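Local coordinates for acetone carboxylase alpha subunit (Xanthobacter autotrophicus Py2, PDB 5M45), which belongs to the hydantoinase B/oxoprolinase family and holds a protein-bound manganese ion within an assembly that also contains a second kind of protein chain, at residues 76-81 and 230-235; 109-114 and 147-152; 140-145 and 199-204; 151-156 and 173-178. All coordinates share one frame; numbering follows the deposited sequence.

Contact 1: 76-81 and 230-235; sequences KKIAAS and WMLDER
The carboxylate of Asp233 meets Ser81 through two waters, one on each oxygen. Water 1 donates to Asp233 OD2 over 2.6 Å and accepts from Ser81 OG at 2.8 Å. Water 2 donates to Asp233 OD1 over 2.7 Å and accepts from the backbone N of Ser81. The CB of Asp233 points away from 76-81; chi1 of -72° sets CG anti to the carbonyl carbon, and the end of the side chain comes nearer the loop, OD1 lying 3.6 Å from Ala79 CB. Both Asp233 oxygens are thereby occupied although no direct polar bond joins the two segments.

The remaining contact is apolar. Leu232 points at the turn and spreads over it: its CD1 touches Ala80 CB at 3.7 Å, while its CB and CD2 lie against the carbonyl O of Ile78. The Ile78 side chain meets the helix in turn, its CG2 resting 3.7 Å from Leu232 O and 4.0 Å from Arg235 CB. Arg235 contributes only its base here, for its chain bends at chi2 (-63°), and its end leads away to a chain of another protein, where the guanidinium makes a salt bridge with an acidic side chain and a hydrogen bond to the backbone. Ile78 O also accepts a hydrogen bond from that chain.

Ser81 is at the N-cap position of helix 82-85, its OG accepting a weak bond from Ile83 N. The contact therefore combines a serine N-cap, water-bridged to an aspartate, with loop-on-helix packing against 227-255.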
loop_
_atom_site.group_PDB
_atom_site.type_symbol
_atom_site.label_atom_id
_atom_site.label_comp_id
_atom_site.label_asym_id
_atom_site.label_seq_id
_atom_site.Cartn_x
_atom_site.Cartn_y
_atom_site.Cartn_z
ATOM N N LYS A 76 11.222 6.732 24.612
ATOM C CA LYS A 76 12.091 5.936 23.737
ATOM C C LYS A 76 12.469 4.564 24.351
ATOM O O LYS A 76 12.856 3.651 23.602
ATOM C CB LYS A 76 13.325 6.714 23.303
ATOM C CG LYS A 76 14.392 6.925 24.388
ATOM C CD LYS A 76 15.470 7.863 23.831
ATOM C CE LYS A 76 16.453 8.257 24.892
ATOM N NZ LYS A 76 17.422 7.135 25.060
ATOM N N LYS A 77 12.352 4.434 25.684
ATOM C CA LYS A 77 12.623 3.184 26.353
ATOM C C LYS A 77 11.613 2.073 26.101
ATOM O O LYS A 77 11.858 0.922 26.500
ATOM C CB LYS A 77 12.812 3.416 27.858
ATOM C CG LYS A 77 14.013 4.333 28.177
ATOM C CD LYS A 77 14.168 4.448 29.708
ATOM C CE LYS A 77 13.059 5.389 30.220
ATOM N NZ LYS A 77 13.129 5.486 31.696
ATOM N N ILE A 78 10.502 2.397 25.423
ATOM C CA ILE A 78 9.509 1.438 24.986
ATOM C C ILE A 78 9.948 0.610 23.773
ATOM O O ILE A 78 9.544 -0.554 23.628
ATOM C CB ILE A 78 8.152 2.160 24.711
ATOM C CG1 ILE A 78 7.596 2.724 26.034
ATOM C CG2 ILE A 78 7.132 1.218 24.054
ATOM C CD1 ILE A 78 6.546 3.797 25.867
ATOM N N ALA A 79 10.763 1.211 22.901
ATOM C CA ALA A 79 11.034 0.655 21.581
ATOM C C ALA A 79 11.960 -0.574 21.606
ATOM O O ALA A 79 12.848 -0.670 22.466
ATOM C CB ALA A 79 11.623 1.735 20.687
ATOM N N ALA A 80 11.743 -1.491 20.670
ATOM C CA ALA A 80 12.666 -2.593 20.375
ATOM C C ALA A 80 13.715 -2.238 19.354
ATOM O O ALA A 80 14.805 -2.816 19.382
ATOM C CB ALA A 80 11.900 -3.836 19.898
ATOM N N SER A 81 13.407 -1.310 18.467
ATOM C CA SER A 81 14.340 -0.880 17.414
ATOM C C SER A 81 15.441 0.061 17.982
ATOM O O SER A 81 15.107 1.095 18.586
ATOM C CB SER A 81 13.586 -0.114 16.310
ATOM O OG SER A 81 14.508 0.482 15.379
ATOM N N TRP A 230 7.710 -2.266 14.437
ATOM C CA TRP A 230 6.589 -1.346 14.104
ATOM C C TRP A 230 5.628 -1.121 15.307
ATOM O O TRP A 230 5.277 0.011 15.632
ATOM C CB TRP A 230 5.791 -1.880 12.869
ATOM C CG TRP A 230 4.492 -1.206 12.643
ATOM C CD1 TRP A 230 3.303 -1.501 13.253
ATOM C CD2 TRP A 230 4.236 -0.071 11.792
ATOM N NE1 TRP A 230 2.321 -0.641 12.818
ATOM C CE2 TRP A 230 2.871 0.255 11.934
ATOM C CE3 TRP A 230 5.028 0.698 10.933
ATOM C CZ2 TRP A 230 2.260 1.304 11.220
ATOM C CZ3 TRP A 230 4.417 1.735 10.192
ATOM C CH2 TRP A 230 3.033 2.030 10.373
ATOM N N MET A 231 5.210 -2.222 15.921
ATOM C CA MET A 231 4.225 -2.201 17.030
ATOM C C MET A 231 4.752 -1.400 18.242
ATOM O O MET A 231 4.029 -0.548 18.804
ATOM C CB MET A 231 3.821 -3.623 17.456
ATOM C CG MET A 231 2.924 -4.344 16.431
ATOM S SD MET A 231 2.663 -6.106 16.769
ATOM C CE MET A 231 1.530 -5.939 18.123
ATOM N N LEU A 232 6.026 -1.646 18.613
ATOM C CA LEU A 232 6.594 -0.948 19.751
ATOM C C LEU A 232 6.930 0.540 19.435
ATOM O O LEU A 232 6.887 1.390 20.344
ATOM C CB LEU A 232 7.768 -1.726 20.373
ATOM C CG LEU A 232 7.323 -3.014 21.098
ATOM C CD1 LEU A 232 8.464 -3.989 21.326
ATOM C CD2 LEU A 232 6.634 -2.705 22.417
ATOM N N ASP A 233 7.265 0.863 18.176
ATOM C CA ASP A 233 7.415 2.270 17.762
ATOM C C ASP A 233 6.077 3.036 17.883
ATOM O O ASP A 233 6.046 4.208 18.296
ATOM C CB ASP A 233 8.021 2.396 16.336
ATOM C CG ASP A 233 9.529 2.022 16.293
ATOM O OD1 ASP A 233 10.209 1.966 17.361
ATOM O OD2 ASP A 233 10.076 1.776 15.172
ATOM N N GLU A 234 4.967 2.361 17.578
ATOM C CA GLU A 234 3.663 2.965 17.738
ATOM C C GLU A 234 3.316 3.258 19.217
ATOM O O GLU A 234 2.812 4.340 19.541
ATOM C CB GLU A 234 2.570 2.130 17.043
ATOM C CG GLU A 234 1.132 2.601 17.296
ATOM C CD GLU A 234 0.124 1.915 16.378
ATOM O OE1 GLU A 234 0.066 0.658 16.386
ATOM O OE2 GLU A 234 -0.602 2.647 15.657
ATOM N N ARG A 235 3.569 2.293 20.101
ATOM C CA ARG A 235 3.341 2.506 21.537
ATOM C C ARG A 235 4.234 3.635 22.087
ATOM O O ARG A 235 3.770 4.413 22.931
ATOM C CB ARG A 235 3.508 1.206 22.348
ATOM C CG ARG A 235 2.550 0.083 21.910
ATOM C CD ARG A 235 1.064 0.459 22.133
ATOM N NE ARG A 235 0.167 -0.561 21.679
ATOM C CZ ARG A 235 -1.163 -0.545 21.851
ATOM N NH1 ARG A 235 -1.919 -1.532 21.386
ATOM N NH2 ARG A 235 -1.784 0.447 22.475
HETATM O O HOH W 1 12.552 2.178 14.374
HETATM O O HOH W 2 10.429 -0.549 18.188
#

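Contact 2: 109-114 and 147-152; sequences IIHVGT and GNVHPC. With MN (manganese (II) ion), chain M.
Among the polar groups, Asn148 OD1 and the edge of the His111 ring lie close: OD1 is in the ring plane and 3.3 Å from CE1, with the amide turned 64° from the ring. Asn148 OD1 is also near His155 NE2. Within the helix the ring is held by a hydrogen bond of 2.8 Å between His111 ND1 and Thr114 OG1, in which either may be the donor. At the far side of the imidazole, His111 NE2 lies close to OD2 of Asp153, whose OD1 binds manganese, consistent with a second-shell role. Asn148 ND2 donates to Asp153 O and Asn142 O, which fixes the amide against two neighbouring segments.

The apolar part is carried by Val149, whose CG2, anti to the carbonyl carbon, faces the helix. It meets Ile110 CG2 at 3.8 Å and reaches His111 CE1 from an oblique direction. Ile110 CG2 also lies 3.5 Å above one face of the His111 ring, offset toward the rim. Further along, Thr114 CG2 packs on Gly147 O at 3.6 Å.

Metal binding makes up the third group. His150 takes little part in the packing but binds manganese through NE2 at 2.3 Å, while its ND1 donates to Ser398 O. Together these features describe a first-shell histidine on a loop that is packed on the start of helix 111-124, beside the His150, Asp153 and His175 manganese site.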
loop_
_atom_site.group_PDB
_atom_site.type_symbol
_atom_site.label_atom_id
_atom_site.label_comp_id
_atom_site.label_asym_id
_atom_site.label_seq_id
_atom_site.Cartn_x
_atom_site.Cartn_y
_atom_site.Cartn_z
ATOM N N ILE A 109 14.008 16.956 14.291
ATOM C CA ILE A 109 13.120 18.109 14.408
ATOM C C ILE A 109 12.661 18.682 13.079
ATOM O O ILE A 109 11.890 19.626 13.083
ATOM C CB ILE A 109 13.681 19.234 15.333
ATOM C CG1 ILE A 109 14.937 19.888 14.752
ATOM C CG2 ILE A 109 13.901 18.705 16.746
ATOM C CD1 ILE A 109 15.422 21.069 15.572
ATOM N N ILE A 110 13.063 18.097 11.951
ATOM C CA ILE A 110 12.415 18.413 10.654
ATOM C C ILE A 110 10.908 18.187 10.747
ATOM O O ILE A 110 10.124 18.837 10.050
ATOM C CB ILE A 110 13.055 17.627 9.456
ATOM C CG1 ILE A 110 12.712 18.294 8.113
ATOM C CG2 ILE A 110 12.633 16.153 9.464
ATOM C CD1 ILE A 110 13.572 17.811 6.966
ATOM N N HIS A 111 10.485 17.287 11.635
ATOM C CA HIS A 111 9.066 16.958 11.785
ATOM C C HIS A 111 8.251 17.959 12.587
ATOM O O HIS A 111 7.015 17.863 12.622
ATOM C CB HIS A 111 8.909 15.514 12.288
ATOM C CG HIS A 111 9.492 14.519 11.341
ATOM N ND1 HIS A 111 8.878 14.176 10.155
ATOM C CD2 HIS A 111 10.670 13.855 11.354
ATOM C CE1 HIS A 111 9.644 13.327 9.499
ATOM N NE2 HIS A 111 10.736 13.111 10.210
ATOM N N VAL A 112 8.902 18.957 13.174
ATOM C CA VAL A 112 8.195 20.132 13.709
ATOM C C VAL A 112 7.335 20.709 12.552
ATOM O O VAL A 112 6.116 20.884 12.703
ATOM C CB VAL A 112 9.160 21.192 14.301
ATOM C CG1 VAL A 112 8.446 22.494 14.590
ATOM C CG2 VAL A 112 9.857 20.675 15.555
ATOM N N GLY A 113 7.968 20.912 11.387
ATOM C CA GLY A 113 7.283 21.403 10.189
ATOM C C GLY A 113 6.354 20.412 9.523
ATOM O O GLY A 113 5.238 20.775 9.163
ATOM N N THR A 114 6.784 19.147 9.347
ATOM C CA THR A 114 5.927 18.136 8.652
ATOM C C THR A 114 4.625 17.840 9.418
ATOM O O THR A 114 3.550 17.788 8.821
ATOM C CB THR A 114 6.640 16.815 8.359
ATOM O OG1 THR A 114 6.938 16.158 9.590
ATOM C CG2 THR A 114 7.916 17.035 7.599
ATOM N N GLY A 147 3.409 16.732 2.675
ATOM C CA GLY A 147 4.588 17.368 3.239
ATOM C C GLY A 147 5.643 16.556 3.959
ATOM O O GLY A 147 6.730 17.111 4.239
ATOM N N ASN A 148 5.392 15.284 4.244
ATOM C CA ASN A 148 6.339 14.456 5.007
ATOM C C ASN A 148 7.660 14.144 4.221
ATOM O O ASN A 148 7.668 14.165 2.990
ATOM C CB ASN A 148 5.690 13.119 5.429
ATOM C CG ASN A 148 6.400 12.446 6.626
ATOM O OD1 ASN A 148 7.140 13.090 7.386
ATOM N ND2 ASN A 148 6.137 11.140 6.810
ATOM N N VAL A 149 8.722 13.797 4.958
ATOM C CA VAL A 149 10.006 13.451 4.372
ATOM C C VAL A 149 9.921 12.165 3.547
ATOM O O VAL A 149 10.296 12.145 2.358
ATOM C CB VAL A 149 11.077 13.282 5.482
ATOM C CG1 VAL A 149 12.382 12.775 4.864
ATOM C CG2 VAL A 149 11.297 14.579 6.232
ATOM N N HIS A 150 9.412 11.108 4.173
ATOM C CA HIS A 150 9.288 9.794 3.517
ATOM C C HIS A 150 8.377 8.893 4.340
ATOM O O HIS A 150 8.124 9.195 5.506
ATOM C CB HIS A 150 10.670 9.119 3.243
ATOM C CG HIS A 150 11.495 8.809 4.457
ATOM N ND1 HIS A 150 12.625 8.031 4.392
ATOM C CD2 HIS A 150 11.363 9.151 5.760
ATOM C CE1 HIS A 150 13.196 7.966 5.586
ATOM N NE2 HIS A 150 12.450 8.636 6.432
ATOM N N PRO A 151 7.882 7.792 3.754
ATOM C CA PRO A 151 6.941 6.930 4.496
ATOM C C PRO A 151 7.442 6.338 5.830
ATOM O O PRO A 151 6.645 6.197 6.763
ATOM C CB PRO A 151 6.592 5.836 3.489
ATOM C CG PRO A 151 6.776 6.514 2.139
ATOM C CD PRO A 151 7.992 7.382 2.327
ATOM N N CYS A 152 8.741 6.072 5.979
ATOM C CA CYS A 152 9.262 5.542 7.229
ATOM C C CYS A 152 9.210 6.468 8.475
ATOM O O CYS A 152 9.441 5.995 9.606
ATOM C CB CYS A 152 10.660 4.966 7.051
ATOM S SG CYS A 152 10.628 3.336 6.250
HETATM MN MN MN M . 13.170 8.873 8.632
#

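Contact 3: 140-145 and 199-204; sequences CNNDSL and YSITCR
Asn142 and Ile201 form the tight centre of this contact. Asn142 N donates to Ile201 O (3.0 Å, 171° at the hydrogen), and the Asn142 amide continues the bonding as a backbone would: OD1 accepts from Ile201 N at 2.7 Å, and ND2 donates to Tyr199 O at 2.9 Å with the acceptor in the amide plane. One residue earlier, Asn141 OD1 receives Cys203 N at 3.0 Å, and Cys140 and Arg204 form an antiparallel hydrogen-bonded pair at the end. Ile201 CG2 presses on Cys140 O at 3.4 Å, and its CD1 lies near Cys140 SG.

Between the side chains of Ser200 and Asp143 the contact is looser, and a water joins in. Water 3 accepts from Ser144 N and is hydrogen-bonded to Ser200 OG at 2.9 Å, whereas Ser200 OG and Asp143 OD1 are 3.8 Å apart.

Asp143 OD2 accepts from Thr202 OG1 at 2.6 Å, from above the carboxylate plane, while OD1 takes Leu145 N in an Asx turn. Arg194 forms a salt bridge with OD1, and Arg222 of the second subunit, another copy of this protein, with OD2. Two arginines and two further donors on one buried carboxylate would probably keep it ionised, and the Arg222 salt bridge ties the loop to the second subunit.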
loop_
_atom_site.group_PDB
_atom_site.type_symbol
_atom_site.label_atom_id
_atom_site.label_comp_id
_atom_site.label_asym_id
_atom_site.label_seq_id
_atom_site.Cartn_x
_atom_site.Cartn_y
_atom_site.Cartn_z
ATOM N N CYS A 140 -3.095 9.053 12.764
ATOM C CA CYS A 140 -1.803 8.625 12.273
ATOM C C CYS A 140 -1.607 9.138 10.852
ATOM O O CYS A 140 -2.551 9.199 10.079
ATOM C CB CYS A 140 -1.688 7.092 12.358
ATOM S SG CYS A 140 -0.081 6.395 11.877
ATOM N N ASN A 141 -0.372 9.492 10.511
ATOM C CA ASN A 141 -0.067 10.065 9.186
ATOM C C ASN A 141 1.383 9.864 8.791
ATOM O O ASN A 141 2.276 9.905 9.656
ATOM C CB ASN A 141 -0.376 11.582 9.225
ATOM C CG ASN A 141 -0.008 12.290 7.945
ATOM O OD1 ASN A 141 -0.701 12.169 6.929
ATOM N ND2 ASN A 141 1.106 12.999 7.964
ATOM N N ASN A 142 1.623 9.620 7.497
ATOM C CA ASN A 142 2.985 9.679 6.934
ATOM C C ASN A 142 3.062 10.165 5.484
ATOM O O ASN A 142 4.111 9.992 4.834
ATOM C CB ASN A 142 3.695 8.323 7.085
ATOM C CG ASN A 142 3.161 7.277 6.121
ATOM O OD1 ASN A 142 2.143 7.513 5.475
ATOM N ND2 ASN A 142 3.857 6.137 5.991
ATOM N N ASP A 143 1.994 10.774 4.962
ATOM C CA ASP A 143 1.840 11.003 3.524
ATOM C C ASP A 143 2.762 12.123 3.010
ATOM O O ASP A 143 2.590 13.297 3.366
ATOM C CB ASP A 143 0.350 11.349 3.265
ATOM C CG ASP A 143 -0.013 11.484 1.800
ATOM O OD1 ASP A 143 0.862 11.263 0.893
ATOM O OD2 ASP A 143 -1.204 11.788 1.562
ATOM N N SER A 144 3.756 11.764 2.187
ATOM C CA SER A 144 4.658 12.760 1.627
ATOM C C SER A 144 4.001 13.730 0.629
ATOM O O SER A 144 4.544 14.826 0.411
ATOM C CB SER A 144 5.895 12.112 0.988
ATOM O OG SER A 144 6.676 11.470 1.972
ATOM N N LEU A 145 2.831 13.392 0.057
ATOM C CA LEU A 145 2.116 14.352 -0.820
ATOM C C LEU A 145 1.584 15.591 -0.086
ATOM O O LEU A 145 1.291 16.591 -0.731
ATOM C CB LEU A 145 0.988 13.670 -1.618
ATOM C CG LEU A 145 1.462 12.824 -2.793
ATOM C CD1 LEU A 145 0.324 12.039 -3.448
ATOM C CD2 LEU A 145 2.182 13.652 -3.824
ATOM N N TYR A 199 3.674 1.582 2.564
ATOM C CA TYR A 199 2.358 1.838 3.208
ATOM C C TYR A 199 2.242 3.347 3.529
ATOM O O TYR A 199 3.051 3.878 4.287
ATOM C CB TYR A 199 2.279 1.018 4.499
ATOM C CG TYR A 199 0.910 0.931 5.196
ATOM C CD1 TYR A 199 -0.196 0.379 4.552
ATOM C CD2 TYR A 199 0.762 1.323 6.518
ATOM C CE1 TYR A 199 -1.442 0.262 5.216
ATOM C CE2 TYR A 199 -0.452 1.194 7.199
ATOM C CZ TYR A 199 -1.559 0.667 6.543
ATOM O OH TYR A 199 -2.779 0.517 7.234
ATOM N N SER A 200 1.265 4.024 2.914
ATOM C CA SER A 200 1.113 5.485 2.997
ATOM C C SER A 200 -0.267 5.800 3.577
ATOM O O SER A 200 -1.295 5.356 3.035
ATOM C CB SER A 200 1.279 6.165 1.629
ATOM O OG SER A 200 1.338 7.609 1.741
ATOM N N ILE A 201 -0.266 6.580 4.669
ATOM C CA ILE A 201 -1.422 6.828 5.536
ATOM C C ILE A 201 -1.721 8.354 5.486
ATOM O O ILE A 201 -0.860 9.149 5.853
ATOM C CB ILE A 201 -1.050 6.437 6.985
ATOM C CG1 ILE A 201 -0.516 4.972 7.065
ATOM C CG2 ILE A 201 -2.232 6.602 7.917
ATOM C CD1 ILE A 201 0.657 4.792 8.050
ATOM N N THR A 202 -2.928 8.757 5.063
ATOM C CA THR A 202 -3.271 10.189 4.960
ATOM C C THR A 202 -4.177 10.663 6.104
ATOM O O THR A 202 -5.390 10.524 6.016
ATOM C CB THR A 202 -3.907 10.519 3.588
ATOM O OG1 THR A 202 -3.028 10.140 2.531
ATOM C CG2 THR A 202 -4.220 12.030 3.458
ATOM N N CYS A 203 -3.579 11.201 7.168
ATOM C CA CYS A 203 -4.321 11.741 8.336
ATOM C C CYS A 203 -5.512 10.838 8.773
ATOM O O CYS A 203 -6.652 11.291 8.992
ATOM C CB CYS A 203 -4.755 13.186 8.037
ATOM S SG CYS A 203 -3.374 14.367 7.937
ATOM N N ARG A 204 -5.204 9.548 8.956
ATOM C CA ARG A 204 -6.236 8.550 9.274
ATOM C C ARG A 204 -6.607 8.599 10.758
ATOM O O ARG A 204 -5.735 8.680 11.620
ATOM C CB ARG A 204 -5.726 7.175 8.884
ATOM C CG ARG A 204 -6.677 6.004 9.198
ATOM C CD ARG A 204 -6.213 4.699 8.584
ATOM N NE ARG A 204 -7.064 3.597 9.015
ATOM C CZ ARG A 204 -6.956 2.326 8.581
ATOM N NH1 ARG A 204 -6.052 1.985 7.671
ATOM N NH2 ARG A 204 -7.770 1.393 9.059
HETATM O O HOH W 3 3.515 9.098 0.622
#

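Contact 4: 151-156 and 173-178; sequences PCDIHT and VTHVID. With MN (manganese (II) ion), chain M.
Asp153 and His175 face each other as an antiparallel non-hydrogen-bonded pair, with both side chains on the same side of the sheet. The carboxylate and imidazole planes stand 72° apart, and the two groups both bind manganese, Asp153 OD1 at 2.0 Å and His175 ND1 at 2.3 Å. The 3.3 Å between OD1 and ND1 reflects this shared metal. Asp153 OD2 is 2.7 Å from the manganese, a long and at most weak contact. Ser186 OG is hydrogen-bonded to His175 NE2. Cys152 CB lies over one face of the His175 ring, 4.3 Å from the centroid and 27° off the normal, a CH-pi contact.

His155 and Val173 share that side of the sheet. They run side by side, pointing the same way, with Val173 CG2 in the plane of the imidazole at its edge, 3.9 Å from CD2. Ile154 projects to the opposite side, where its CG1 touches Val176 CG1 at 3.9 Å.

Three backbone bonds join the two segments, the one between Val176 N and Cys152 O (2.8 Å) lying just beyond the strands, whose segment axes run at 159°. Strand 138-141 flanks this hairpin beside 153-162 and strand 90-95 beside 165-175; helix 111-124 packs on the His155 side and helix 227-255 on the Ile154 side.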
loop_
_atom_site.group_PDB
_atom_site.type_symbol
_atom_site.label_atom_id
_atom_site.label_comp_id
_atom_site.label_asym_id
_atom_site.label_seq_id
_atom_site.Cartn_x
_atom_site.Cartn_y
_atom_site.Cartn_z
ATOM N N PRO A 151 7.882 7.792 3.754
ATOM C CA PRO A 151 6.941 6.930 4.496
ATOM C C PRO A 151 7.442 6.338 5.830
ATOM O O PRO A 151 6.645 6.197 6.763
ATOM C CB PRO A 151 6.592 5.836 3.489
ATOM C CG PRO A 151 6.776 6.514 2.139
ATOM C CD PRO A 151 7.992 7.382 2.327
ATOM N N CYS A 152 8.741 6.072 5.979
ATOM C CA CYS A 152 9.262 5.542 7.229
ATOM C C CYS A 152 9.210 6.468 8.475
ATOM O O CYS A 152 9.441 5.995 9.606
ATOM C CB CYS A 152 10.660 4.966 7.051
ATOM S SG CYS A 152 10.628 3.336 6.250
ATOM N N ASP A 153 8.939 7.772 8.287
ATOM C CA ASP A 153 8.716 8.647 9.416
ATOM C C ASP A 153 7.210 8.711 9.728
ATOM O O ASP A 153 6.456 9.431 9.049
ATOM C CB ASP A 153 9.311 10.019 9.181
ATOM C CG ASP A 153 10.823 9.995 9.146
ATOM O OD1 ASP A 153 11.430 9.038 9.701
ATOM O OD2 ASP A 153 11.449 10.920 8.562
ATOM N N ILE A 154 6.790 7.961 10.732
ATOM C CA ILE A 154 5.382 7.858 11.063
ATOM C C ILE A 154 5.002 8.864 12.162
ATOM O O ILE A 154 5.674 8.922 13.225
ATOM C CB ILE A 154 5.020 6.433 11.571
ATOM C CG1 ILE A 154 5.528 5.332 10.604
ATOM C CG2 ILE A 154 3.526 6.330 11.826
ATOM C CD1 ILE A 154 4.880 5.347 9.241
ATOM N N HIS A 155 3.939 9.626 11.906
ATOM C CA HIS A 155 3.373 10.582 12.875
ATOM C C HIS A 155 2.135 10.009 13.613
ATOM O O HIS A 155 1.268 9.410 12.969
ATOM C CB HIS A 155 2.895 11.897 12.223
ATOM C CG HIS A 155 3.815 12.467 11.197
ATOM N ND1 HIS A 155 3.359 13.272 10.172
ATOM C CD2 HIS A 155 5.161 12.395 11.053
ATOM C CE1 HIS A 155 4.390 13.659 9.427
ATOM N NE2 HIS A 155 5.493 13.129 9.940
ATOM N N THR A 156 2.064 10.256 14.933
ATOM C CA THR A 156 0.851 10.103 15.740
ATOM C C THR A 156 0.506 11.514 16.245
ATOM O O THR A 156 1.361 12.212 16.793
ATOM C CB THR A 156 1.048 9.139 16.922
ATOM O OG1 THR A 156 1.346 7.820 16.452
ATOM C CG2 THR A 156 -0.225 9.074 17.811
ATOM N N VAL A 173 6.751 11.629 16.410
ATOM C CA VAL A 173 7.285 10.923 15.230
ATOM C C VAL A 173 8.364 9.931 15.630
ATOM O O VAL A 173 9.173 10.229 16.529
ATOM C CB VAL A 173 7.803 11.901 14.160
ATOM C CG1 VAL A 173 8.913 12.806 14.718
ATOM C CG2 VAL A 173 8.314 11.164 12.911
ATOM N N THR A 174 8.369 8.756 14.989
ATOM C CA THR A 174 9.498 7.810 15.052
ATOM C C THR A 174 9.885 7.391 13.628
ATOM O O THR A 174 9.003 7.105 12.796
ATOM C CB THR A 174 9.170 6.493 15.789
ATOM O OG1 THR A 174 8.013 5.892 15.198
ATOM C CG2 THR A 174 8.903 6.706 17.264
ATOM N N HIS A 175 11.178 7.328 13.348
ATOM C CA HIS A 175 11.660 6.640 12.141
ATOM C C HIS A 175 11.559 5.123 12.344
ATOM O O HIS A 175 12.241 4.592 13.219
ATOM C CB HIS A 175 13.118 7.005 11.809
ATOM C CG HIS A 175 13.651 6.236 10.632
ATOM N ND1 HIS A 175 13.753 6.770 9.368
ATOM C CD2 HIS A 175 13.994 4.926 10.514
ATOM C CE1 HIS A 175 14.164 5.833 8.525
ATOM N NE2 HIS A 175 14.326 4.708 9.196
ATOM N N VAL A 176 10.712 4.447 11.556
ATOM C CA VAL A 176 10.551 2.955 11.643
ATOM C C VAL A 176 11.461 2.251 10.631
ATOM O O VAL A 176 11.885 2.858 9.618
ATOM C CB VAL A 176 9.089 2.491 11.472
ATOM C CG1 VAL A 176 8.183 3.223 12.468
ATOM C CG2 VAL A 176 8.569 2.701 10.025
ATOM N N ILE A 177 11.741 0.970 10.874
ATOM C CA ILE A 177 12.718 0.236 10.068
ATOM C C ILE A 177 12.259 0.090 8.602
ATOM O O ILE A 177 13.058 0.315 7.673
ATOM C CB ILE A 177 13.088 -1.147 10.678
ATOM C CG1 ILE A 177 13.686 -0.965 12.075
ATOM C CG2 ILE A 177 14.064 -1.915 9.737
ATOM C CD1 ILE A 177 13.809 -2.263 12.870
ATOM N N ASP A 178 11.002 -0.291 8.384
ATOM C CA ASP A 178 10.464 -0.405 7.043
ATOM C C ASP A 178 8.957 -0.200 7.006
ATOM O O ASP A 178 8.265 -0.410 8.035
ATOM C CB ASP A 178 10.855 -1.723 6.341
ATOM C CG ASP A 178 9.899 -2.899 6.644
ATOM O OD1 ASP A 178 9.959 -3.484 7.754
ATOM O OD2 ASP A 178 9.093 -3.282 5.759
HETATM MN MN MN M . 13.170 8.873 8.632
#

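Overall arrangement
All four contacts lie within the hydantoinase B/oxoprolinase part of the chain. Contacts 2, 3 and 4 cluster, with centres 9 to 11 Å apart, whereas contact 1 lies 11 Å from contact 4 and 19 Å from the other two. Along the chain contact 1 encloses the rest, contact 4 is nested inside contact 3, and contacts 2 and 3 alternate. Contacts 3 and 4 reach neighbouring strands, 138-141 and 153-162, joined by a probable hydrogen bond between Asn141 O and His155 N. Contacts 2 and 4 share Pro151 and Cys152 and together supply the manganese site's three protein residues. Contact 1 meets contact 4 through Asp233 and Trp230, so the sheet carries two metal ligands on one side and packs on helix 227-255 with the other.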